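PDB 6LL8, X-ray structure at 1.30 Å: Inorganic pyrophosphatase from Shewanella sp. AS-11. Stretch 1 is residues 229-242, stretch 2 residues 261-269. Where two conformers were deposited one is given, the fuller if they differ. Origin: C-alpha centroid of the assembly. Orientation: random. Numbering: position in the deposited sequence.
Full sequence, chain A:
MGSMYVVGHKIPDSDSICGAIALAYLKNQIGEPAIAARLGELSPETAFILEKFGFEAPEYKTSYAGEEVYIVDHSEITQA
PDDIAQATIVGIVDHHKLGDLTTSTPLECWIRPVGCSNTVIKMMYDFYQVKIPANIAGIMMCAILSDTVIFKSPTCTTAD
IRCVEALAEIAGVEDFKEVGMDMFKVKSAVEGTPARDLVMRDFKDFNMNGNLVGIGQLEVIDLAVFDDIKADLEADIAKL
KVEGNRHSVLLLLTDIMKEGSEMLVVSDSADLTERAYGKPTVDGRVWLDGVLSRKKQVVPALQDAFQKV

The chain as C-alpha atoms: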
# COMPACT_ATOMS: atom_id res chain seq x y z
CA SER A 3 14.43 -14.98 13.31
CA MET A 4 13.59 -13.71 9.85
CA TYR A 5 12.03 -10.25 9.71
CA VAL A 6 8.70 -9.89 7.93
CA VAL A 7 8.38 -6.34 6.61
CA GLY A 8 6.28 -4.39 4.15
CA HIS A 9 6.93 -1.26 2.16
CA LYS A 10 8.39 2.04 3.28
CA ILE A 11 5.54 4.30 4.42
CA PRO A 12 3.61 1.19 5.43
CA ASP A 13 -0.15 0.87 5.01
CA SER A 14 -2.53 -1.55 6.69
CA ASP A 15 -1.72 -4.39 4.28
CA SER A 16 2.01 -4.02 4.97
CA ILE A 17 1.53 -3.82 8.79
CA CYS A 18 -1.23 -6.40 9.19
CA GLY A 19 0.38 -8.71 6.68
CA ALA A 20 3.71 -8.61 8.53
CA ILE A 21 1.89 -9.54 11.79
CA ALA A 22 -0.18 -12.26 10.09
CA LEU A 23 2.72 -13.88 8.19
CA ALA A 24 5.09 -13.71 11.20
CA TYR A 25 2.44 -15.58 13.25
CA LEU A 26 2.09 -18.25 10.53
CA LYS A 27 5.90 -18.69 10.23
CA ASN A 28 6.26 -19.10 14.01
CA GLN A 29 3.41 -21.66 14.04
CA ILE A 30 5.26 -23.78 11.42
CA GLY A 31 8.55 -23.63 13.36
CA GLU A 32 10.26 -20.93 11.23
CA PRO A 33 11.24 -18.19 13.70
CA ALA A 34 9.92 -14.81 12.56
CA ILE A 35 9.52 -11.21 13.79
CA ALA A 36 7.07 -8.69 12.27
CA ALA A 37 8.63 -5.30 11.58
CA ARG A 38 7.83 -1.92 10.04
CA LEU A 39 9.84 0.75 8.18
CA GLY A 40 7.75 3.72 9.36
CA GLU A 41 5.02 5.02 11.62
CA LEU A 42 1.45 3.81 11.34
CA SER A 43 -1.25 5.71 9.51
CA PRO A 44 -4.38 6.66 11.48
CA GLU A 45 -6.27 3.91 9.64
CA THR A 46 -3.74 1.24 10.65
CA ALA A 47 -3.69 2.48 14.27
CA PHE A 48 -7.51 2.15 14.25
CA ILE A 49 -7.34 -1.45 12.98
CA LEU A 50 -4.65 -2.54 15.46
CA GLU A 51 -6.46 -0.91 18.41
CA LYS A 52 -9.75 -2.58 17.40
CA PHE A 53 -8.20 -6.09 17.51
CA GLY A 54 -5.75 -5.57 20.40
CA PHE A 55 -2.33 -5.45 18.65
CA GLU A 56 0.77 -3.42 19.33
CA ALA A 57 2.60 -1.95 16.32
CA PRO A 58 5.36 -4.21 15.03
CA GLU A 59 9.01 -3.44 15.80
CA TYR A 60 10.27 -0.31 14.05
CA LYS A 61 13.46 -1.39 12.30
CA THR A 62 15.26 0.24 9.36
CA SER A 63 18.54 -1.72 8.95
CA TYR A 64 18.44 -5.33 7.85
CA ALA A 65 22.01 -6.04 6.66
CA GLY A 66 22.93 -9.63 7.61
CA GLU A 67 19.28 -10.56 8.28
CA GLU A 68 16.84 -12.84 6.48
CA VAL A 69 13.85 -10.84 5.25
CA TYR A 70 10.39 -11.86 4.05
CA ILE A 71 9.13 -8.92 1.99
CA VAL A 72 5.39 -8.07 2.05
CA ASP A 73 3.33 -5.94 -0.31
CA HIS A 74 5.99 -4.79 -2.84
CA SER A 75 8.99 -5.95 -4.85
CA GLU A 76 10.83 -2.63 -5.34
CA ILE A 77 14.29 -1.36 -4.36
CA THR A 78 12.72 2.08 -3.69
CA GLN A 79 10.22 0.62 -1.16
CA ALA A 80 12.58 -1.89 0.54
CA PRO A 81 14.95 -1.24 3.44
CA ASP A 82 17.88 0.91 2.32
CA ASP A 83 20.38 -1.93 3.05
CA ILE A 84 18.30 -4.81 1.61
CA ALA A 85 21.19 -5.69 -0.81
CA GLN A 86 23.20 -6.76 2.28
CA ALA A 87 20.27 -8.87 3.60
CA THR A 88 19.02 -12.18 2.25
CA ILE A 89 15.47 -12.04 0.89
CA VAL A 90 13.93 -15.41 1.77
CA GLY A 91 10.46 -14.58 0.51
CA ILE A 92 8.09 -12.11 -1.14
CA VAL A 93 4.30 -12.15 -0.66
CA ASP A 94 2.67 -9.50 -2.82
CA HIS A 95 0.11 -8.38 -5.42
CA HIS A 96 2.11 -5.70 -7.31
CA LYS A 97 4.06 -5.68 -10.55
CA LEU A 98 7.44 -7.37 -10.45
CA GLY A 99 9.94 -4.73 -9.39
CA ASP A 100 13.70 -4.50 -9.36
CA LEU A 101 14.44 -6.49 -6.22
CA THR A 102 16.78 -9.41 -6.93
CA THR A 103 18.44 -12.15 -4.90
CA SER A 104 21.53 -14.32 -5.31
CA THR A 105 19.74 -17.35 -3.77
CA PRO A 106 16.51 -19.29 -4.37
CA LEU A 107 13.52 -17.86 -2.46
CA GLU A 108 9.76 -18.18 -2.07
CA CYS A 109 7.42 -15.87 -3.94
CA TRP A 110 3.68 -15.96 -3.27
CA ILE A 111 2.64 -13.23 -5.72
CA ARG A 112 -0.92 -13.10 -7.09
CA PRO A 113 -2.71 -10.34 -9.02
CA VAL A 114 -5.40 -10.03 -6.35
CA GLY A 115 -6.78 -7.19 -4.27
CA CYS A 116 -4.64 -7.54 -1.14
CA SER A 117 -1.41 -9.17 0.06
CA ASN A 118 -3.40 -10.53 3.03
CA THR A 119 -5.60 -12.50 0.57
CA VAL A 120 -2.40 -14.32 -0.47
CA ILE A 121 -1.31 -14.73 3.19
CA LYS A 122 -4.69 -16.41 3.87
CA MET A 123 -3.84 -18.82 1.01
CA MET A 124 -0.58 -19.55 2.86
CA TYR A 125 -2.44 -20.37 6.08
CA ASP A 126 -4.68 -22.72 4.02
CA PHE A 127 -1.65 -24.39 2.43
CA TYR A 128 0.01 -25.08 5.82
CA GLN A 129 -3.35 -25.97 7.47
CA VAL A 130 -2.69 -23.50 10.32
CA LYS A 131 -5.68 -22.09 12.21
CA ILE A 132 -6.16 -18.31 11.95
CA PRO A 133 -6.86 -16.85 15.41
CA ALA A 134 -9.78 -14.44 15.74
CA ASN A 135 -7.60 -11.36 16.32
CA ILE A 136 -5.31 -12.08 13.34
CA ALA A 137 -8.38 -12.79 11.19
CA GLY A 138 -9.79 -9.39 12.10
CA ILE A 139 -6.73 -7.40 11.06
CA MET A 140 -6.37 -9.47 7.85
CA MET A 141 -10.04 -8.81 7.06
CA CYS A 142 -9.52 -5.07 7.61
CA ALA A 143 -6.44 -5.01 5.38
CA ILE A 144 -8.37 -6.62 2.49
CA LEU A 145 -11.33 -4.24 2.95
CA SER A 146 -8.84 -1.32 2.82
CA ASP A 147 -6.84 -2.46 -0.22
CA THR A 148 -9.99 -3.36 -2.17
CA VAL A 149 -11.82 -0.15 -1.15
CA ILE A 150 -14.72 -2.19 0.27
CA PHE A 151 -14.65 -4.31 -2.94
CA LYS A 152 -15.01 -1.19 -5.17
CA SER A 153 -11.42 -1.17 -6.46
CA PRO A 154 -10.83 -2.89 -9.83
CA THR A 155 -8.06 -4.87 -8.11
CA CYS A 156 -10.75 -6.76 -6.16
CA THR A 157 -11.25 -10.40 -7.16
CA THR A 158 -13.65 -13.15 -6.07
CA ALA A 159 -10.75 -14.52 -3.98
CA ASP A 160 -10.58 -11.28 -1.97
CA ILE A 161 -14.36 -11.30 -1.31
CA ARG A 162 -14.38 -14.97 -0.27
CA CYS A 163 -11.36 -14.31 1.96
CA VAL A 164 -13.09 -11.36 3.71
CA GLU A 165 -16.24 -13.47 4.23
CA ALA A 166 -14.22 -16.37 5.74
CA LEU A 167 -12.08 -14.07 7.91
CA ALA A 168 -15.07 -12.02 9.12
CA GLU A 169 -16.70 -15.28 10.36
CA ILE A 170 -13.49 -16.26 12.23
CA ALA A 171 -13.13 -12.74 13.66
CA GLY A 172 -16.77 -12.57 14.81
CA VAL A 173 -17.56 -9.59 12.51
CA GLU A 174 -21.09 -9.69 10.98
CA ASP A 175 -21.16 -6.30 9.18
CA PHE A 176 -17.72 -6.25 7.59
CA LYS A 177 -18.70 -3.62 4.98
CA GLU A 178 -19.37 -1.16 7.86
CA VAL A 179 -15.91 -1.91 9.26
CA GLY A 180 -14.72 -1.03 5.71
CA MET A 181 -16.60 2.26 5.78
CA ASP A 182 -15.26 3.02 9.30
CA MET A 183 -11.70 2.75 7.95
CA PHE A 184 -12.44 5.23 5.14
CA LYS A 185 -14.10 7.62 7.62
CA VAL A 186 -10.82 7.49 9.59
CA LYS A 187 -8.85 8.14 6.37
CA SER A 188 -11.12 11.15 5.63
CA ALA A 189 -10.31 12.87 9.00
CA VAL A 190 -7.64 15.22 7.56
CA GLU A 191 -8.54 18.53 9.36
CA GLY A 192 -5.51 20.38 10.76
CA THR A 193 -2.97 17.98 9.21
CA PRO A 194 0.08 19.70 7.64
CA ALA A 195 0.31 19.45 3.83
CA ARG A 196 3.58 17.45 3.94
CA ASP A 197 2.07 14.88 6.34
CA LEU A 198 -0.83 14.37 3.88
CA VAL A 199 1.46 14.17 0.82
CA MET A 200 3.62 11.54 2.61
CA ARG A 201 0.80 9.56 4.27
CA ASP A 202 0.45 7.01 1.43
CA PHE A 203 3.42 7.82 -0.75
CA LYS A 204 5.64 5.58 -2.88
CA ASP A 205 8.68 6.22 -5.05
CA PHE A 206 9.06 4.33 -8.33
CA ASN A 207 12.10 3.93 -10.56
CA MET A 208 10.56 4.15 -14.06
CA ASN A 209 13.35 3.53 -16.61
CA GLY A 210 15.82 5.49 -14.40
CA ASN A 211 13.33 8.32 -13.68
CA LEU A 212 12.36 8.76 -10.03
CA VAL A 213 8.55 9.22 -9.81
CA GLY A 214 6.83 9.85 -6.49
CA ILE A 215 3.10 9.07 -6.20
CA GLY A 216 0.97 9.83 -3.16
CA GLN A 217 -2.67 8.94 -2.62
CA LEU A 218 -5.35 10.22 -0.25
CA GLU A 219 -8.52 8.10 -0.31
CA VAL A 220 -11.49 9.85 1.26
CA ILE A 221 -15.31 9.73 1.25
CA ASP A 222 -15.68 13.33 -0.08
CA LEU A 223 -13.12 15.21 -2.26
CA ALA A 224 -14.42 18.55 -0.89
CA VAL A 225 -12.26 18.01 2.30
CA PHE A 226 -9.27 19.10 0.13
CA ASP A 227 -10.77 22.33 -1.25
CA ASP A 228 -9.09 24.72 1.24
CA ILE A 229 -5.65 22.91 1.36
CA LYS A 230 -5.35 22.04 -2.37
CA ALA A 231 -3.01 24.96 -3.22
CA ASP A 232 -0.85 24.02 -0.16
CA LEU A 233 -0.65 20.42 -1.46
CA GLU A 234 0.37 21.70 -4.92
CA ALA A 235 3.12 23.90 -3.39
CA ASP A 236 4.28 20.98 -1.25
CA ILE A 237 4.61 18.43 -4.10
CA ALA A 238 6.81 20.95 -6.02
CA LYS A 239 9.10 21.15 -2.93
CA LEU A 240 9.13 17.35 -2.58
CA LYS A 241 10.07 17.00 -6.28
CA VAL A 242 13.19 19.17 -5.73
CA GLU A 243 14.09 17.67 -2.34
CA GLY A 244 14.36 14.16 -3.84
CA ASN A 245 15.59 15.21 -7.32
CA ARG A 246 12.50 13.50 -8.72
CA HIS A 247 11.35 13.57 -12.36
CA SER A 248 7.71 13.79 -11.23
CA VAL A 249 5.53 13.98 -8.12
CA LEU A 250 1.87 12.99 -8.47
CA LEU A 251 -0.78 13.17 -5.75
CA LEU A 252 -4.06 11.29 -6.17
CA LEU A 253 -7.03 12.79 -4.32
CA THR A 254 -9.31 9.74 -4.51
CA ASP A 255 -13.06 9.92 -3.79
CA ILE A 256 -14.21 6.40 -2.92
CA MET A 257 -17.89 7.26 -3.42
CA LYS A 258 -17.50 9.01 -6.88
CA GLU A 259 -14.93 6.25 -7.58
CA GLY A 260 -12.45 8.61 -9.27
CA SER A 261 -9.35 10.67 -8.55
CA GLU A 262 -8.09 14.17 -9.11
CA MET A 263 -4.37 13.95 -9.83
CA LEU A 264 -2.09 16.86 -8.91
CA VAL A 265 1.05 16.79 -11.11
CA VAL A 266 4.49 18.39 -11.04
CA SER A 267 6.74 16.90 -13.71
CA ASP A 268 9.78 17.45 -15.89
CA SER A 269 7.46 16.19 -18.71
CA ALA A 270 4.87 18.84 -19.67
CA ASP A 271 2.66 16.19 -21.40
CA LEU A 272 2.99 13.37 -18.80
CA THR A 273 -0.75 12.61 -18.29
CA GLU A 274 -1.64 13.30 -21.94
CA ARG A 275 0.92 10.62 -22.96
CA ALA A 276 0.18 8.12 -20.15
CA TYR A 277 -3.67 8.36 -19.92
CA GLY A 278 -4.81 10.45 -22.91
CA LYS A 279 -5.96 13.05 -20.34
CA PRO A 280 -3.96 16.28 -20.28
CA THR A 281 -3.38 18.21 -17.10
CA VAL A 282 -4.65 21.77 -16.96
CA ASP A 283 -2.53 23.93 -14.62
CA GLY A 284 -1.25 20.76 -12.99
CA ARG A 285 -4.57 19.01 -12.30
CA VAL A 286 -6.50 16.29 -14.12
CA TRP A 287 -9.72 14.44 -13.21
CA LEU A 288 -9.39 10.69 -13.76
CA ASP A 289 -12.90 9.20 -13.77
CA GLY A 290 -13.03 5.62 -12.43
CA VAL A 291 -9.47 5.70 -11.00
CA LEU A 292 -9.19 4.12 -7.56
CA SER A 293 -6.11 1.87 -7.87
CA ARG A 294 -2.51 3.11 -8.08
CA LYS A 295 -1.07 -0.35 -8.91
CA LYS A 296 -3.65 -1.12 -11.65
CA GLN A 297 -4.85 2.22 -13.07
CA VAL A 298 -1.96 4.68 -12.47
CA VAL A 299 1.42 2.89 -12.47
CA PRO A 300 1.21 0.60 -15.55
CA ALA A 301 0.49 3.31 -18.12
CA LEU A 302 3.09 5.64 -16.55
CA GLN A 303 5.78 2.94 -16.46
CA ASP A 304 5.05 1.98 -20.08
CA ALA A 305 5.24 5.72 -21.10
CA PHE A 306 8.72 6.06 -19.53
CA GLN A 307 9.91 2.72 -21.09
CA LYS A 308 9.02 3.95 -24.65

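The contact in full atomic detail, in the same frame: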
# COMPACT_ATOMS: atom_id res chain seq x y z
N ILE A 229 -7.11 23.26 1.21
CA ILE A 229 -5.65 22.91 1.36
C ILE A 229 -5.06 22.55 0.00
O ILE A 229 -3.84 22.31 -0.05
CB ILE A 229 -5.37 21.79 2.40
CG1 ILE A 229 -3.90 21.76 2.84
CG2 ILE A 229 -5.80 20.42 1.91
CD1 ILE A 229 -3.62 20.85 4.05
N LYS A 230 -5.85 22.52 -1.06
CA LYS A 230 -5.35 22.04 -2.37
C LYS A 230 -4.12 22.83 -2.82
O LYS A 230 -3.13 22.22 -3.27
CB LYS A 230 -6.47 22.02 -3.41
CG LYS A 230 -6.14 21.16 -4.62
CD LYS A 230 -7.33 20.98 -5.52
CE LYS A 230 -8.43 20.20 -4.83
NZ LYS A 230 -9.54 19.93 -5.76
N ALA A 231 -4.17 24.15 -2.79
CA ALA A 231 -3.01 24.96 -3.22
C ALA A 231 -1.78 24.64 -2.37
O ALA A 231 -0.66 24.62 -2.91
CB ALA A 231 -3.37 26.42 -3.19
N ASP A 232 -1.96 24.41 -1.08
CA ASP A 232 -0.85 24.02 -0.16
C ASP A 232 -0.29 22.66 -0.57
O ASP A 232 0.92 22.48 -0.54
CB ASP A 232 -1.31 24.04 1.31
CG ASP A 232 -1.63 25.42 1.88
OD1 ASP A 232 -1.22 26.38 1.26
OD2 ASP A 232 -2.28 25.46 2.93
N LEU A 233 -1.14 21.73 -0.98
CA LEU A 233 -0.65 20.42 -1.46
C LEU A 233 0.15 20.61 -2.74
O LEU A 233 1.21 19.97 -2.89
CB LEU A 233 -1.81 19.46 -1.69
CG LEU A 233 -2.62 19.06 -0.46
CD1 LEU A 233 -3.85 18.29 -0.87
CD2 LEU A 233 -1.80 18.26 0.51
N GLU A 234 -0.33 21.45 -3.65
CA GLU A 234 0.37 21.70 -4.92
C GLU A 234 1.75 22.31 -4.65
O GLU A 234 2.74 21.92 -5.29
CB GLU A 234 -0.48 22.58 -5.82
CG GLU A 234 -1.74 21.87 -6.29
CD GLU A 234 -2.61 22.75 -7.15
OE1 GLU A 234 -3.05 23.83 -6.65
OE2 GLU A 234 -2.85 22.36 -8.30
N ALA A 235 1.82 23.27 -3.73
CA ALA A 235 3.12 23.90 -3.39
C ALA A 235 4.02 22.83 -2.78
O ALA A 235 5.23 22.81 -3.05
CB ALA A 235 2.92 25.05 -2.45
N ASP A 236 3.45 21.97 -1.95
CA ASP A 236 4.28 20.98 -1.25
C ASP A 236 4.85 19.91 -2.19
O ASP A 236 6.01 19.52 -2.02
CB ASP A 236 3.53 20.35 -0.10
CG ASP A 236 4.50 19.64 0.82
OD1 ASP A 236 5.39 20.33 1.44
OD2 ASP A 236 4.45 18.40 0.83
N ILE A 237 4.07 19.46 -3.18
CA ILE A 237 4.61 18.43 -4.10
C ILE A 237 5.74 19.03 -4.94
O ILE A 237 6.66 18.29 -5.30
CB ILE A 237 3.55 17.72 -4.93
CG1 ILE A 237 2.80 18.65 -5.88
CG2 ILE A 237 2.62 16.94 -4.03
CD1 ILE A 237 1.87 17.90 -6.82
N ALA A 238 5.70 20.32 -5.28
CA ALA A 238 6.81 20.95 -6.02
C ALA A 238 8.07 20.93 -5.15
O ALA A 238 9.15 20.65 -5.66
CB ALA A 238 6.46 22.36 -6.41
N LYS A 239 7.96 21.22 -3.86
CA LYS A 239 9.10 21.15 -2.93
C LYS A 239 9.62 19.72 -2.85
O LYS A 239 10.82 19.52 -2.93
CB LYS A 239 8.71 21.65 -1.54
CG LYS A 239 8.43 23.14 -1.43
CD LYS A 239 8.09 23.58 -0.00
CE LYS A 239 7.44 24.94 0.12
NZ LYS A 239 8.31 26.02 -0.40
N LEU A 240 8.71 18.75 -2.71
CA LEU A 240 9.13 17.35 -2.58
C LEU A 240 9.86 16.89 -3.83
O LEU A 240 10.82 16.12 -3.73
CB LEU A 240 7.89 16.50 -2.29
CG LEU A 240 8.16 15.03 -1.99
CD1 LEU A 240 9.08 14.84 -0.80
CD2 LEU A 240 6.83 14.35 -1.73
N LYS A 241 9.43 17.34 -5.00
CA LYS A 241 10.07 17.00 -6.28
C LYS A 241 11.55 17.39 -6.20
O LYS A 241 12.44 16.63 -6.56
CB LYS A 241 9.35 17.68 -7.44
CG LYS A 241 9.99 17.43 -8.79
CD LYS A 241 9.27 18.18 -9.87
CE LYS A 241 9.91 17.99 -11.22
NZ LYS A 241 11.23 18.66 -11.33
N VAL A 242 11.81 18.63 -5.79
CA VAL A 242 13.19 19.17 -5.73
C VAL A 242 13.97 18.44 -4.66
O VAL A 242 15.12 18.04 -4.88
CB VAL A 242 13.16 20.69 -5.47
CG1 VAL A 242 14.54 21.20 -5.11
CG2 VAL A 242 12.54 21.40 -6.64
N SER A 261 -10.45 9.93 -9.20
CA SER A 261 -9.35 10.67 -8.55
C SER A 261 -9.06 11.96 -9.29
O SER A 261 -9.01 11.95 -10.52
CB SER A 261 -8.08 9.83 -8.52
OG SER A 261 -8.22 8.63 -7.78
N GLU A 262 -8.75 13.00 -8.53
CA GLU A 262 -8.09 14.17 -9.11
C GLU A 262 -6.59 13.98 -8.91
O GLU A 262 -6.18 13.79 -7.75
CB GLU A 262 -8.59 15.45 -8.45
CG GLU A 262 -7.96 16.66 -9.10
CD GLU A 262 -8.47 17.99 -8.64
OE1 GLU A 262 -8.53 18.18 -7.45
OE2 GLU A 262 -8.75 18.83 -9.50
N MET A 263 -5.82 14.06 -9.95
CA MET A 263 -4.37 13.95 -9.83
C MET A 263 -3.74 15.32 -9.92
O MET A 263 -3.99 16.06 -10.88
CB MET A 263 -3.80 13.06 -10.93
CG MET A 263 -2.31 12.81 -10.79
SD MET A 263 -1.59 11.90 -12.18
CE MET A 263 -1.97 10.23 -11.67
N LEU A 264 -2.95 15.66 -8.93
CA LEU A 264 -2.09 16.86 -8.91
C LEU A 264 -0.73 16.44 -9.45
O LEU A 264 -0.20 15.41 -8.99
CB LEU A 264 -1.97 17.43 -7.50
CG LEU A 264 -3.28 17.66 -6.74
CD1 LEU A 264 -3.00 18.24 -5.36
CD2 LEU A 264 -4.24 18.51 -7.50
N VAL A 265 -0.15 17.21 -10.37
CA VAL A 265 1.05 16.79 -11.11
C VAL A 265 2.08 17.90 -11.09
O VAL A 265 1.77 19.03 -11.55
CB VAL A 265 0.68 16.44 -12.56
CG1 VAL A 265 1.92 16.03 -13.36
CG2 VAL A 265 -0.40 15.37 -12.64
N VAL A 266 3.30 17.57 -10.73
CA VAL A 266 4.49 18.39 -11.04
C VAL A 266 5.50 17.48 -11.72
O VAL A 266 5.76 16.40 -11.21
CB VAL A 266 5.06 19.09 -9.80
CG1 VAL A 266 4.08 20.12 -9.30
CG2 VAL A 266 5.42 18.13 -8.69
N SER A 267 5.94 17.84 -12.90
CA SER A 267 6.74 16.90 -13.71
C SER A 267 7.72 17.65 -14.61
O SER A 267 7.35 18.68 -15.18
CB SER A 267 5.83 16.06 -14.56
OG SER A 267 6.55 15.09 -15.29
N ASP A 268 8.85 17.04 -14.82
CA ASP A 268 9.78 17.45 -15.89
C ASP A 268 9.18 17.25 -17.28
O ASP A 268 9.71 17.85 -18.22
CB ASP A 268 11.11 16.71 -15.74
CG ASP A 268 11.93 17.17 -14.55
OD1 ASP A 268 11.67 18.27 -14.02
OD2 ASP A 268 12.87 16.45 -14.17
N SER A 269 8.16 16.39 -17.43
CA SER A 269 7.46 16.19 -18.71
C SER A 269 6.16 16.99 -18.73
O SER A 269 5.23 16.67 -17.97
CB SER A 269 7.19 14.75 -19.00
OG SER A 269 6.45 14.65 -20.20

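A helix, residues 230-242, lies across a strand, residues 261-267, running in roughly the same direction, with 35° between the two axes and 8.4 Å between them at closest approach. The contact buries 496 Å², counting both sides, and its plan is simple: an apolar centre with a salt bridge toward each end.

The strand's alternation sets the pattern. Glu262, Leu264 and Val266 point their CA-to-CB bonds toward the helix, while Val265 and Ser267 point theirs away. On the helix, Lys230, Leu233, Ile237 and Lys241 point toward the strand; their spacing of three or four residues keeps them on one face.

Leu264 and Val266 give up the most area. Leu264 CD1 lies 4.0 Å from Leu233 CB and also 4.0 Å from Glu234 CG, so it packs against aliphatic carbon even where the neighbour is an acid. Ile237 bridges the two strand residues: its CD1 is 3.9 Å from Leu264 CB, and its CG1 is 3.9 Å from Val266 CG2. Branched apolar side chains suit this place because they fill space without bringing in polar groups that would need partners. The backbones come close at Ala238, with 6.1 Å between Ala238 CA and Val266 CA; its CB, set sideways, lies 4.4 Å from Val266 CG1, a lone methyl needing no polar partner.

From Leu233 N onward, the helix's backbone NH groups donate to carbonyls four residues earlier. Ile237 O lies 3.6 Å from Val266 CG2, a methyl that offers it no hydrogen bond, but it accepts one from Lys241 N at 2.9 Å. Ile237 N in turn donates to Leu233 O, also at 2.9 Å. The bond from Ala238 N to Glu234 O, at 3.4 Å, is weak.

The two hydrogen bonds between the stretches both come from lysine. Lys230 NZ donates to Glu262 OE1 at 2.6 Å, and Lys241 NZ donates to Asp268 OD1 at 2.8 Å; each is part of a salt bridge. Lysine suits both positions because its long chain carries the charge out to an acid at the margin while its methylenes can cover apolar neighbours. Lys241 does this plainly: chi1 to chi3 are all t, CD passes 4.0 Å from Val266 CG2, and a final m turn leads to NZ. Asp268, just beyond the strand, starts sideways, but its carboxylate comes nearer the helix.

Some other polar side chains have partners of their own. Both carboxylate oxygens of Glu234 are hydrogen-bonded elsewhere in the structure, and Ser267 OG accepts from Ser269 N at 3.0 Å, a link across the strand's end.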